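PDB 2EF5: arginase from Thermus thermophilus, which probably hydrolyses L-arginine to L-ornithine and urea with the help of two manganese ions per subunit. Local coordinates for residues A[88-93]-A[258-263]. Sequence-based numbering, arbitrary orientation.
Sequences FPIVLG and LDLVEV
Val91 and Leu258 to Leu260 illustrate how neighbouring parallel strands in an alpha/beta fold bind one another: backbone bonds along the seam, sorted side chains on either face. Pro89 O accepts from Leu258 N, whose own carbonyl takes Val91 N; Val91 O then receives Leu260 N at 2.9 Å, nearly straight (171°), and Leu260 O takes Gly93 N from a position tilted off the carbonyl plane. Val91 thus spends both backbone polar groups on residues 258 and 260, straddling Asp259, the alternation expected of parallel pairing. Ile90 CA adds a CA-H...O contact to Leu258 O at 3.2 Å.

Apolar contacts gather on the face of Ile90, Leu92, Leu258 and Leu260. Leu260 CD1 rests against both Ile90 CG2 and Leu92 CD2, 4.0 Å from each. At the start of the pair Phe88, with CG anti to the backbone N (chi1 -170°), brings CE2 to 3.8 Å from Leu258 CB, while Ile90 CG1 meets the ring edge in its plane.

On the other face Asp259 lies alongside Val91, OD1 being 3.8 Å from Val91 CB. This buried carboxylate is satisfied by hydroxyls: Ser102 at OD1, Ser99 and Ser215 at OD2.

Beyond the strand, Glu262 OE2 accepts a hydrogen bond from the backbone N of His96, and the Glu262 side chain touches Asp217, linking the C-terminal end of the pair to two manganese ligands. Within the central parallel sheet of the arginase fold, strand 2-8 flanks residues 88-93 and strand 212-217 flanks residues 258-261, while helix 272-284 packs against Leu258 and Val263.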
loop_
_atom_site.group_PDB
_atom_site.type_symbol
_atom_site.label_atom_id
_atom_site.label_comp_id
_atom_site.label_asym_id
_atom_site.label_seq_id
_atom_site.Cartn_x
_atom_site.Cartn_y
_atom_site.Cartn_z
ATOM N N PHE A 88 23.005 -10.697 -40.356
ATOM C CA PHE A 88 22.414 -10.991 -39.055
ATOM C C PHE A 88 23.168 -12.141 -38.385
ATOM O O PHE A 88 23.206 -13.262 -38.909
ATOM C CB PHE A 88 20.942 -11.376 -39.239
ATOM C CG PHE A 88 20.168 -11.477 -37.955
ATOM C CD1 PHE A 88 19.243 -10.503 -37.610
ATOM C CD2 PHE A 88 20.348 -12.561 -37.103
ATOM C CE1 PHE A 88 18.499 -10.610 -36.431
ATOM C CE2 PHE A 88 19.613 -12.679 -35.922
ATOM C CZ PHE A 88 18.690 -11.709 -35.585
ATOM N N PRO A 89 23.780 -11.881 -37.219
ATOM C CA PRO A 89 24.521 -12.935 -36.522
ATOM C C PRO A 89 23.715 -13.692 -35.472
ATOM O O PRO A 89 23.014 -13.089 -34.654
ATOM C CB PRO A 89 25.670 -12.173 -35.885
ATOM C CG PRO A 89 24.981 -10.923 -35.434
ATOM C CD PRO A 89 24.106 -10.560 -36.648
ATOM N N ILE A 90 23.838 -15.014 -35.500
ATOM C CA ILE A 90 23.182 -15.875 -34.529
ATOM C C ILE A 90 24.308 -16.651 -33.870
ATOM O O ILE A 90 25.036 -17.395 -34.535
ATOM C CB ILE A 90 22.229 -16.890 -35.174
ATOM C CG1 ILE A 90 21.083 -16.168 -35.885
ATOM C CG2 ILE A 90 21.680 -17.826 -34.092
ATOM C CD1 ILE A 90 20.121 -17.114 -36.591
ATOM N N VAL A 91 24.457 -16.475 -32.565
ATOM C CA VAL A 91 25.506 -17.155 -31.832
ATOM C C VAL A 91 24.918 -18.319 -31.042
ATOM O O VAL A 91 24.024 -18.136 -30.228
ATOM C CB VAL A 91 26.215 -16.179 -30.870
ATOM C CG1 VAL A 91 27.376 -16.878 -30.179
ATOM C CG2 VAL A 91 26.695 -14.948 -31.646
ATOM N N LEU A 92 25.433 -19.515 -31.308
ATOM C CA LEU A 92 24.990 -20.733 -30.648
ATOM C C LEU A 92 25.911 -20.945 -29.483
ATOM O O LEU A 92 27.132 -20.944 -29.628
ATOM C CB LEU A 92 25.108 -21.931 -31.584
ATOM C CG LEU A 92 24.577 -21.721 -33.001
ATOM C CD1 LEU A 92 24.762 -23.003 -33.798
ATOM C CD2 LEU A 92 23.106 -21.318 -32.957
ATOM N N GLY A 93 25.354 -21.154 -28.309
ATOM C CA GLY A 93 26.275 -21.319 -27.222
ATOM C C GLY A 93 26.109 -22.411 -26.217
ATOM O O GLY A 93 25.240 -23.285 -26.289
ATOM N N LEU A 258 21.111 -12.261 -32.475
ATOM C CA LEU A 258 20.509 -13.227 -31.563
ATOM C C LEU A 258 21.464 -14.251 -30.964
ATOM O O LEU A 258 22.344 -14.755 -31.661
ATOM C CB LEU A 258 19.402 -13.985 -32.318
ATOM C CG LEU A 258 18.834 -15.270 -31.708
ATOM C CD1 LEU A 258 17.920 -14.905 -30.552
ATOM C CD2 LEU A 258 18.062 -16.054 -32.751
ATOM N N ASP A 259 21.288 -14.552 -29.675
ATOM C CA ASP A 259 22.081 -15.597 -29.023
ATOM C C ASP A 259 21.097 -16.704 -28.657
ATOM O O ASP A 259 19.998 -16.420 -28.182
ATOM C CB ASP A 259 22.727 -15.153 -27.700
ATOM C CG ASP A 259 23.565 -13.901 -27.822
ATOM O OD1 ASP A 259 24.246 -13.713 -28.844
ATOM O OD2 ASP A 259 23.544 -13.111 -26.861
ATOM N N LEU A 260 21.496 -17.954 -28.870
ATOM C CA LEU A 260 20.689 -19.119 -28.506
ATOM C C LEU A 260 21.634 -19.857 -27.569
ATOM O O LEU A 260 22.538 -20.556 -28.016
ATOM C CB LEU A 260 20.374 -19.975 -29.734
ATOM C CG LEU A 260 19.504 -19.329 -30.813
ATOM C CD1 LEU A 260 19.335 -20.312 -31.968
ATOM C CD2 LEU A 260 18.141 -18.954 -30.234
ATOM N N VAL A 261 21.434 -19.689 -26.267
ATOM C CA VAL A 261 22.343 -20.272 -25.290
ATOM C C VAL A 261 21.783 -21.262 -24.279
ATOM O O VAL A 261 20.579 -21.470 -24.178
ATOM C CB VAL A 261 23.031 -19.149 -24.471
ATOM C CG1 VAL A 261 23.731 -18.155 -25.405
ATOM C CG2 VAL A 261 21.984 -18.416 -23.629
ATOM N N GLU A 262 22.711 -21.851 -23.529
ATOM C CA GLU A 262 22.435 -22.793 -22.450
ATOM C C GLU A 262 21.741 -24.115 -22.802
ATOM O O GLU A 262 21.180 -24.777 -21.929
ATOM C CB GLU A 262 21.668 -22.064 -21.342
ATOM C CG GLU A 262 22.456 -20.921 -20.674
ATOM C CD GLU A 262 23.533 -21.417 -19.708
ATOM O OE1 GLU A 262 23.265 -22.382 -18.966
ATOM O OE2 GLU A 262 24.640 -20.838 -19.674
ATOM N N VAL A 263 21.775 -24.504 -24.069
ATOM C CA VAL A 263 21.183 -25.779 -24.462
ATOM C C VAL A 263 22.146 -26.879 -23.983
ATOM O O VAL A 263 23.336 -26.854 -24.306
ATOM C CB VAL A 263 21.013 -25.870 -26.002
ATOM C CG1 VAL A 263 20.505 -27.249 -26.393
ATOM C CG2 VAL A 263 20.042 -24.798 -26.479
#